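Local coordinates for uncharacterized protein (Mycobacterium tuberculosis, PDB 6Y56), which is a nucleotidyltransferase toxin of a toxin-antitoxin system and probably inhibits growth by inactivating the acceptor stems of tRNA, at residues V207-L221 / W273-E285. Residues are numbered along the deposited sequence; the frame is centred on the assembly and turned at random.
Sequences VWGDVVDDRRGTRPL and WAACDERHRREVE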
ATOM      1  N   VAL A 207     -15.063  -4.180  -1.167  1.00 12.15           N
ATOM      2  CA  VAL A 207     -15.726  -3.652  -2.356  1.00 13.57           C
ATOM      3  C   VAL A 207     -17.091  -3.077  -2.002  1.00 13.13           C
ATOM      4  O   VAL A 207     -17.490  -2.023  -2.520  1.00 12.88           O
ATOM      5  CB  VAL A 207     -15.822  -4.726  -3.454  1.00 11.82           C
ATOM      6  CG1 VAL A 207     -16.674  -4.194  -4.610  1.00 13.64           C
ATOM      7  CG2 VAL A 207     -14.434  -5.118  -3.949  1.00 13.01           C
ATOM      8  N   TRP A 208     -17.827  -3.743  -1.109  1.00 11.96           N
ATOM      9  CA  TRP A 208     -19.120  -3.203  -0.694  1.00 13.54           C
ATOM     10  C   TRP A 208     -18.965  -1.779  -0.176  1.00 13.28           C
ATOM     11  O   TRP A 208     -19.695  -0.870  -0.581  1.00 12.86           O
ATOM     12  CB  TRP A 208     -19.740  -4.099   0.384  1.00 12.32           C
ATOM     13  CG  TRP A 208     -21.190  -3.767   0.702  1.00 12.00           C
ATOM     14  CD1 TRP A 208     -22.295  -4.402   0.226  1.00 13.85           C
ATOM     15  CD2 TRP A 208     -21.669  -2.724   1.567  1.00 14.57           C
ATOM     16  NE1 TRP A 208     -23.441  -3.817   0.730  1.00 14.63           N
ATOM     17  CE2 TRP A 208     -23.078  -2.788   1.558  1.00 15.34           C
ATOM     18  CE3 TRP A 208     -21.040  -1.745   2.350  1.00 13.59           C
ATOM     19  CZ2 TRP A 208     -23.866  -1.909   2.302  1.00 15.55           C
ATOM     20  CZ3 TRP A 208     -21.832  -0.870   3.086  1.00 15.69           C
ATOM     21  CH2 TRP A 208     -23.227  -0.961   3.050  1.00 15.94           C
ATOM     22  N   GLY A 209     -18.001  -1.553   0.710  1.00 12.23           N
ATOM     23  CA  GLY A 209     -17.791  -0.206   1.212  1.00 14.59           C
ATOM     24  C   GLY A 209     -17.299   0.755   0.142  1.00 14.93           C
ATOM     25  O   GLY A 209     -17.722   1.914   0.098  1.00 14.46           O
ATOM     26  N   ASP A 210     -16.417   0.288  -0.742  1.00 13.54           N
ATOM     27  CA  ASP A 210     -15.899   1.133  -1.813  1.00 13.79           C
ATOM     28  C   ASP A 210     -17.021   1.640  -2.708  1.00 13.08           C
ATOM     29  O   ASP A 210     -17.050   2.828  -3.067  1.00 14.09           O
ATOM     30  CB  ASP A 210     -14.912   0.339  -2.665  1.00 16.03           C
ATOM     31  CG  ASP A 210     -13.604   0.036  -1.948  1.00 18.62           C
ATOM     32  OD1 ASP A 210     -13.327   0.634  -0.888  1.00 20.57           O
ATOM     33  OD2 ASP A 210     -12.854  -0.815  -2.479  1.00 19.91           O
ATOM     34  N   VAL A 211     -17.952   0.757  -3.069  1.00 11.64           N
ATOM     35  CA  VAL A 211     -19.057   1.109  -3.955  1.00 12.87           C
ATOM     36  C   VAL A 211     -20.122   1.898  -3.205  1.00 14.25           C
ATOM     37  O   VAL A 211     -20.527   2.982  -3.637  1.00 14.87           O
ATOM     38  CB  VAL A 211     -19.641  -0.165  -4.596  1.00 12.89           C
ATOM     39  CG1 VAL A 211     -20.925   0.151  -5.381  1.00 13.60           C
ATOM     40  CG2 VAL A 211     -18.617  -0.816  -5.507  1.00 13.61           C
ATOM     41  N   VAL A 212     -20.630   1.350  -2.095  1.00 12.96           N
ATOM     42  CA  VAL A 212     -21.796   1.932  -1.433  1.00 15.27           C
ATOM     43  C   VAL A 212     -21.437   3.239  -0.751  1.00 17.55           C
ATOM     44  O   VAL A 212     -22.172   4.233  -0.848  1.00 19.31           O
ATOM     45  CB  VAL A 212     -22.414   0.930  -0.442  1.00 16.17           C
ATOM     46  CG1 VAL A 212     -23.528   1.596   0.371  1.00 19.61           C
ATOM     47  CG2 VAL A 212     -22.938  -0.287  -1.178  1.00 16.94           C
ATOM     48  N   ASP A 213     -20.321   3.262  -0.037  1.00 16.18           N
ATOM     49  CA  ASP A 213     -19.980   4.447   0.737  1.00 16.97           C
ATOM     50  C   ASP A 213     -19.041   5.396   0.012  1.00 17.74           C
ATOM     51  O   ASP A 213     -19.243   6.614   0.067  1.00 21.05           O
ATOM     52  CB  ASP A 213     -19.416   4.065   2.108  1.00 19.95           C
ATOM     53  CG  ASP A 213     -20.491   3.506   3.036  1.00 21.88           C
ATOM     54  OD1 ASP A 213     -21.668   3.927   2.916  1.00 27.46           O
ATOM     55  OD2 ASP A 213     -20.161   2.645   3.872  1.00 27.38           O
ATOM     56  N   ASP A 214     -18.044   4.861  -0.694  1.00 15.85           N
ATOM     57  CA  ASP A 214     -17.066   5.743  -1.387  1.00 16.53           C
ATOM     58  C   ASP A 214     -17.480   6.031  -2.836  1.00 14.36           C
ATOM     59  O   ASP A 214     -16.812   6.856  -3.465  1.00 16.08           O
ATOM     60  CB  ASP A 214     -15.641   5.200  -1.279  1.00 17.08           C
ATOM     61  CG  ASP A 214     -15.121   5.185   0.147  1.00 21.96           C
ATOM     62  OD1 ASP A 214     -15.806   5.734   1.031  1.00 27.11           O
ATOM     63  OD2 ASP A 214     -14.044   4.613   0.358  1.00 27.01           O
ATOM     64  N   ARG A 215     -18.532   5.373  -3.329  1.00 13.67           N
ATOM     65  CA  ARG A 215     -19.046   5.577  -4.716  1.00 13.23           C
ATOM     66  C   ARG A 215     -17.936   5.337  -5.749  1.00 12.91           C
ATOM     67  O   ARG A 215     -17.929   6.011  -6.780  1.00 14.16           O
ATOM     68  CB  ARG A 215     -19.701   6.955  -4.862  1.00 15.06           C
ATOM     69  CG  ARG A 215     -20.794   7.221  -3.839  1.00 15.13           C
ATOM     70  CD  ARG A 215     -21.178   8.686  -3.786  1.00 27.77           C
ATOM     71  NE  ARG A 215     -22.574   8.872  -3.426  1.00 35.22           N
ATOM     72  CZ  ARG A 215     -23.202  10.038  -3.471  1.00 39.72           C
ATOM     73  NH1 ARG A 215     -22.549  11.122  -3.853  1.00 43.41           N
ATOM     74  NH2 ARG A 215     -24.477  10.113  -3.137  1.00 41.18           N
ATOM     75  N   ARG A 216     -17.055   4.376  -5.476  1.00 12.90           N
ATOM     76  CA  ARG A 216     -15.958   4.026  -6.378  1.00 14.72           C
ATOM     77  C   ARG A 216     -16.279   2.736  -7.116  1.00 15.45           C
ATOM     78  O   ARG A 216     -16.640   1.740  -6.492  1.00 17.99           O
ATOM     79  CB  ARG A 216     -14.669   3.812  -5.583  1.00 16.74           C
ATOM     80  CG  ARG A 216     -14.090   5.073  -4.984  1.00 20.85           C
ATOM     81  CD  ARG A 216     -13.417   5.915  -6.054  1.00 27.19           C
ATOM     82  NE  ARG A 216     -12.713   7.069  -5.493  1.00 35.41           N
ATOM     83  CZ  ARG A 216     -11.460   7.048  -5.047  1.00 34.05           C
ATOM     84  NH1 ARG A 216     -10.751   5.931  -5.098  1.00 34.28           N
ATOM     85  NH2 ARG A 216     -10.911   8.156  -4.558  1.00 38.46           N
ATOM     86  N   GLY A 217     -16.099   2.739  -8.430  1.00 15.02           N
ATOM     87  CA  GLY A 217     -16.416   1.555  -9.212  1.00 17.19           C
ATOM     88  C   GLY A 217     -17.882   1.508  -9.594  1.00 17.42           C
ATOM     89  O   GLY A 217     -18.575   2.526  -9.624  1.00 20.08           O
ATOM     90  N   THR A 218     -18.349   0.305  -9.911  1.00 16.49           N
ATOM     91  CA  THR A 218     -19.723   0.070 -10.330  1.00 16.28           C
ATOM     92  C   THR A 218     -20.309  -1.084  -9.526  1.00 16.43           C
ATOM     93  O   THR A 218     -19.590  -1.856  -8.886  1.00 17.43           O
ATOM     94  CB  THR A 218     -19.805  -0.245 -11.833  1.00 18.68           C
ATOM     95  OG1 THR A 218     -19.022  -1.411 -12.131  1.00 20.23           O
ATOM     96  CG2 THR A 218     -19.292   0.922 -12.668  1.00 19.70           C
ATOM     97  N   ARG A 219     -21.626  -1.211  -9.577  1.00 15.77           N
ATOM     98  CA  ARG A 219     -22.277  -2.370  -8.996  1.00 17.61           C
ATOM     99  C   ARG A 219     -22.930  -3.181 -10.109  1.00 19.46           C
ATOM    100  O   ARG A 219     -23.302  -2.622 -11.147  1.00 18.74           O
ATOM    101  CB  ARG A 219     -23.332  -1.947  -7.962  1.00 19.14           C
ATOM    102  CG  ARG A 219     -24.369  -0.974  -8.494  1.00 17.15           C
ATOM    103  CD  ARG A 219     -25.547  -0.822  -7.546  1.00 22.31           C
ATOM    104  NE  ARG A 219     -25.146  -0.380  -6.217  1.00 20.81           N
ATOM    105  CZ  ARG A 219     -24.887   0.881  -5.894  1.00 22.90           C
ATOM    106  NH1 ARG A 219     -24.976   1.842  -6.806  1.00 24.32           N
ATOM    107  NH2 ARG A 219     -24.543   1.189  -4.651  1.00 23.19           N
ATOM    108  N   PRO A 220     -23.066  -4.504  -9.945  1.00 17.19           N
ATOM    109  CA  PRO A 220     -22.634  -5.309  -8.801  1.00 17.60           C
ATOM    110  C   PRO A 220     -21.185  -5.720  -8.934  1.00 16.21           C
ATOM    111  O   PRO A 220     -20.569  -5.509  -9.974  1.00 18.53           O
ATOM    112  CB  PRO A 220     -23.519  -6.546  -8.923  1.00 18.98           C
ATOM    113  CG  PRO A 220     -23.641  -6.722 -10.397  1.00 21.51           C
ATOM    114  CD  PRO A 220     -23.779  -5.323 -10.944  1.00 17.95           C
ATOM    115  N   LEU A 221     -20.632  -6.282  -7.864  1.00 16.01           N
ATOM    116  CA  LEU A 221     -19.337  -6.938  -7.936  1.00 14.97           C
ATOM    117  C   LEU A 221     -19.499  -8.262  -8.665  1.00 16.16           C
ATOM    118  O   LEU A 221     -20.360  -9.069  -8.309  1.00 16.84           O
ATOM    119  CB  LEU A 221     -18.825  -7.199  -6.516  1.00 15.28           C
ATOM    120  CG  LEU A 221     -17.602  -8.108  -6.400  1.00 15.45           C
ATOM    121  CD1 LEU A 221     -16.438  -7.483  -7.149  1.00 17.15           C
ATOM    122  CD2 LEU A 221     -17.242  -8.395  -4.938  1.00 16.34           C
ATOM    123  N   TRP A 273     -24.080 -10.011  -0.853  1.00 13.15           N
ATOM    124  CA  TRP A 273     -23.445  -8.726  -0.586  1.00 14.10           C
ATOM    125  C   TRP A 273     -22.826  -8.137  -1.838  1.00 17.01           C
ATOM    126  O   TRP A 273     -22.712  -6.908  -1.943  1.00 16.24           O
ATOM    127  CB  TRP A 273     -22.411  -8.878   0.523  1.00 14.54           C
ATOM    128  CG  TRP A 273     -23.034  -9.330   1.797  1.00 15.81           C
ATOM    129  CD1 TRP A 273     -24.311  -9.100   2.207  1.00 15.85           C
ATOM    130  CD2 TRP A 273     -22.412 -10.108   2.819  1.00 14.69           C
ATOM    131  NE1 TRP A 273     -24.530  -9.693   3.434  1.00 16.81           N
ATOM    132  CE2 TRP A 273     -23.377 -10.328   3.824  1.00 14.95           C
ATOM    133  CE3 TRP A 273     -21.135 -10.660   2.974  1.00 14.07           C
ATOM    134  CZ2 TRP A 273     -23.095 -11.057   4.981  1.00 15.82           C
ATOM    135  CZ3 TRP A 273     -20.857 -11.387   4.120  1.00 16.19           C
ATOM    136  CH2 TRP A 273     -21.836 -11.575   5.109  1.00 16.04           C
ATOM    137  N   ALA A 274     -22.439  -8.988  -2.793  1.00 15.14           N
ATOM    138  CA  ALA A 274     -21.851  -8.541  -4.051  1.00 15.12           C
ATOM    139  C   ALA A 274     -22.763  -7.594  -4.820  1.00 16.39           C
ATOM    140  O   ALA A 274     -22.292  -6.900  -5.727  1.00 17.02           O
ATOM    141  CB  ALA A 274     -21.472  -9.753  -4.913  1.00 15.48           C
ATOM    142  N   ALA A 275     -24.052  -7.551  -4.490  1.00 16.61           N
ATOM    143  CA  ALA A 275     -24.943  -6.579  -5.104  1.00 16.04           C
ATOM    144  C   ALA A 275     -24.571  -5.135  -4.769  1.00 17.77           C
ATOM    145  O   ALA A 275     -24.999  -4.217  -5.474  1.00 17.91           O
ATOM    146  CB  ALA A 275     -26.381  -6.872  -4.672  1.00 18.98           C
ATOM    147  N   CYS A 276     -23.788  -4.908  -3.715  1.00 15.52           N
ATOM    148  CA  CYS A 276     -23.437  -3.552  -3.282  1.00 15.50           C
ATOM    149  C   CYS A 276     -24.692  -2.706  -3.056  1.00 17.74           C
ATOM    150  O   CYS A 276     -24.848  -1.603  -3.593  1.00 18.61           O
ATOM    151  CB  CYS A 276     -22.440  -2.878  -4.228  1.00 15.80           C
ATOM    152  SG  CYS A 276     -20.897  -3.791  -4.412  1.00 16.86           S
ATOM    153  N   ASP A 277     -25.587  -3.244  -2.235  1.00 17.21           N
ATOM    154  CA  ASP A 277     -26.883  -2.652  -1.941  1.00 21.54           C
ATOM    155  C   ASP A 277     -26.870  -2.140  -0.506  1.00 20.45           C
ATOM    156  O   ASP A 277     -26.504  -2.877   0.417  1.00 18.87           O
ATOM    157  CB  ASP A 277     -27.980  -3.707  -2.109  1.00 23.35           C
ATOM    158  CG  ASP A 277     -29.379  -3.112  -2.145  1.00 28.95           C
ATOM    159  OD1 ASP A 277     -29.652  -2.136  -1.414  1.00 25.76           O
ATOM    160  OD2 ASP A 277     -30.211  -3.640  -2.913  1.00 37.64           O
ATOM    161  N   GLU A 278     -27.278  -0.880  -0.328  1.00 21.55           N
ATOM    162  CA  GLU A 278     -27.336  -0.268   0.995  1.00 22.70           C
ATOM    163  C   GLU A 278     -28.157  -1.092   1.980  1.00 19.77           C
ATOM    164  O   GLU A 278     -27.882  -1.072   3.185  1.00 20.42           O
ATOM    165  CB  GLU A 278     -27.909   1.147   0.861  1.00 26.08           C
ATOM    166  CG  GLU A 278     -28.457   1.745   2.141  1.00 29.13           C
ATOM    167  CD  GLU A 278     -27.356   2.179   3.078  1.00 27.92           C
ATOM    168  OE1 GLU A 278     -26.289   2.595   2.575  1.00 29.91           O
ATOM    169  OE2 GLU A 278     -27.546   2.087   4.312  1.00 29.54           O
ATOM    170  N   ARG A 279     -29.148  -1.842   1.496  1.00 19.57           N
ATOM    171  CA  ARG A 279     -30.017  -2.582   2.403  1.00 20.59           C
ATOM    172  C   ARG A 279     -29.272  -3.646   3.194  1.00 22.11           C
ATOM    173  O   ARG A 279     -29.789  -4.116   4.211  1.00 22.72           O
ATOM    174  CB  ARG A 279     -31.182  -3.226   1.652  1.00 22.72           C
ATOM    175  CG  ARG A 279     -30.778  -4.315   0.673  1.00 29.27           C
ATOM    176  CD  ARG A 279     -31.961  -4.723  -0.193  1.00 35.39           C
ATOM    177  NE  ARG A 279     -32.119  -6.173  -0.251  1.00 38.68           N
ATOM    178  CZ  ARG A 279     -31.709  -6.925  -1.268  1.00 40.79           C
ATOM    179  NH1 ARG A 279     -31.126  -6.359  -2.315  1.00 42.61           N
ATOM    180  NH2 ARG A 279     -31.885  -8.242  -1.240  1.00 37.97           N
ATOM    181  N   HIS A 280     -28.076  -4.037   2.756  1.00 18.69           N
ATOM    182  CA  HIS A 280     -27.295  -5.047   3.452  1.00 17.17           C
ATOM    183  C   HIS A 280     -26.302  -4.465   4.445  1.00 15.24           C
ATOM    184  O   HIS A 280     -25.468  -5.216   4.965  1.00 15.97           O
ATOM    185  CB  HIS A 280     -26.585  -5.970   2.451  1.00 16.86           C
ATOM    186  CG  HIS A 280     -27.517  -6.705   1.542  1.00 19.59           C
ATOM    187  ND1 HIS A 280     -27.377  -6.694   0.172  1.00 20.27           N
ATOM    188  CD2 HIS A 280     -28.606  -7.465   1.805  1.00 20.66           C
ATOM    189  CE1 HIS A 280     -28.337  -7.421  -0.374  1.00 21.58           C
ATOM    190  NE2 HIS A 280     -29.096  -7.901   0.596  1.00 23.61           N
ATOM    191  N   ARG A 281     -26.393  -3.164   4.756  1.00 15.34           N
ATOM    192  CA  ARG A 281     -25.387  -2.523   5.599  1.00 14.89           C
ATOM    193  C   ARG A 281     -25.216  -3.239   6.933  1.00 15.62           C
ATOM    194  O   ARG A 281     -24.090  -3.469   7.380  1.00 16.15           O
ATOM    195  CB  ARG A 281     -25.729  -1.057   5.842  1.00 16.12           C
ATOM    196  CG  ARG A 281     -24.693  -0.372   6.726  1.00 18.78           C
ATOM    197  CD  ARG A 281     -24.925   1.128   6.849  1.00 21.09           C
ATOM    198  NE  ARG A 281     -24.983   1.792   5.552  1.00 21.79           N
ATOM    199  CZ  ARG A 281     -23.926   2.256   4.899  1.00 23.40           C
ATOM    200  NH1 ARG A 281     -22.714   2.128   5.412  1.00 21.29           N
ATOM    201  NH2 ARG A 281     -24.086   2.850   3.721  1.00 23.24           N
ATOM    202  N   ARG A 282     -26.326  -3.577   7.594  1.00 16.55           N
ATOM    203  CA  ARG A 282     -26.235  -4.233   8.897  1.00 17.13           C
ATOM    204  C   ARG A 282     -25.575  -5.604   8.792  1.00 14.91           C
ATOM    205  O   ARG A 282     -24.776  -5.983   9.656  1.00 16.47           O
ATOM    206  CB  ARG A 282     -27.625  -4.345   9.524  1.00 21.26           C
ATOM    207  CG  ARG A 282     -27.632  -4.958  10.916  1.00 26.24           C
ATOM    208  CD  ARG A 282     -26.862  -4.101  11.900  1.00 31.70           C
ATOM    209  NE  ARG A 282     -25.536  -4.639  12.177  1.00 34.72           N
ATOM    210  CZ  ARG A 282     -24.596  -3.993  12.860  1.00 32.61           C
ATOM    211  NH1 ARG A 282     -24.840  -2.778  13.335  1.00 37.48           N
ATOM    212  NH2 ARG A 282     -23.413  -4.559  13.071  1.00 35.43           N
ATOM    213  N   GLU A 283     -25.899  -6.361   7.745  1.00 15.90           N
ATOM    214  CA  GLU A 283     -25.251  -7.657   7.544  1.00 15.25           C
ATOM    215  C   GLU A 283     -23.752  -7.491   7.321  1.00 12.98           C
ATOM    216  O   GLU A 283     -22.946  -8.279   7.834  1.00 14.52           O
ATOM    217  CB  GLU A 283     -25.870  -8.374   6.350  1.00 16.57           C
ATOM    218  CG  GLU A 283     -27.360  -8.644   6.506  1.00 18.51           C
ATOM    219  CD  GLU A 283     -27.967  -9.353   5.315  1.00 23.42           C
ATOM    220  OE1 GLU A 283     -27.226  -9.791   4.414  1.00 20.50           O
ATOM    221  OE2 GLU A 283     -29.211  -9.482   5.286  1.00 27.44           O
ATOM    222  N   VAL A 284     -23.364  -6.471   6.552  1.00 14.25           N
ATOM    223  CA  VAL A 284     -21.952  -6.216   6.287  1.00 13.18           C
ATOM    224  C   VAL A 284     -21.239  -5.774   7.561  1.00 14.87           C
ATOM    225  O   VAL A 284     -20.128  -6.233   7.857  1.00 14.31           O
ATOM    226  CB  VAL A 284     -21.823  -5.202   5.132  1.00 13.87           C
ATOM    227  CG1 VAL A 284     -20.403  -4.654   5.021  1.00 15.02           C
ATOM    228  CG2 VAL A 284     -22.264  -5.841   3.811  1.00 14.99           C
ATOM    229  N   GLU A 285     -21.868  -4.889   8.342  1.00 14.56           N
ATOM    230  CA  GLU A 285     -21.293  -4.496   9.625  1.00 16.43           C
ATOM    231  C   GLU A 285     -21.106  -5.705  10.531  1.00 15.61           C
ATOM    232  O   GLU A 285     -20.070  -5.838  11.194  1.00 16.10           O
ATOM    233  CB  GLU A 285     -22.191  -3.464  10.302  1.00 19.11           C
ATOM    234  CG  GLU A 285     -22.258  -2.141   9.561  1.00 19.68           C
ATOM    235  CD  GLU A 285     -23.225  -1.153  10.191  1.00 27.58           C
ATOM    236  OE1 GLU A 285     -24.066  -1.569  11.019  1.00 28.91           O
ATOM    237  OE2 GLU A 285     -23.141   0.044   9.854  1.00 27.85           O
TER
HETATM  238  O   HOH W   1     -25.134  -5.589  -0.877  1.00 18.67           O
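With CG anti to the backbone N (chi1 -170°), Trp208 extends its indole from helix 196-212 to the turn before helix 281-292, while Arg281, also extended at chi1 but bent at chi3 (-55°), brings its guanidinium back past the far end of that ring. In this all-helical part of the AbiEii-type toxin, the irregular link between helices 268-273 and 281-292 packs on the C-terminal end of helix 196-212; it opens with a type I beta turn from Trp273 to Cys276, where phi is positive, and His280 occupies the N-cap position of the last helix. The indole is sandwiched between valines. Val284 CG2 sits on the normal of the five-membered ring, 3.7 Å from its centroid, in a CH-pi contact, and Val212 CG2 of the indole's own helix lies over the opposite face. In the ring plane, a water accepts from Trp208 NE1 at 2.9 Å. The same water donates to Trp273 O, accepts from Asp277 N and bonds His280 ND1, linking indole and turn; the direct bond from Trp208 NE1 to Asp277 O is weak. At the ring's far end, Trp208 CH2 lies 3.8 Å above the centre of the Arg281 guanidinium, the two planes 78° apart. Asp213 takes that guanidinium end-on, its carboxylate nearly coplanar and both oxygens using syn lone pairs; Glu278 OE2 accepts an almost straight bond from Arg281 NE, completing a salt-bridge network that fixes the group's rotation. At the end of the turn, Cys276 CB packs against Val211 CG1 at 3.6 Å. Leu221 N, just beyond the cis peptide before Pro220, bonds Ala274 O at 2.8 Å. Arg219 grips the Cys276 carbonyl side-on, NE and NH2 both donating to Cys276 O at 2.9 and 3.0 Å, with this oxygen in the guanidinium plane.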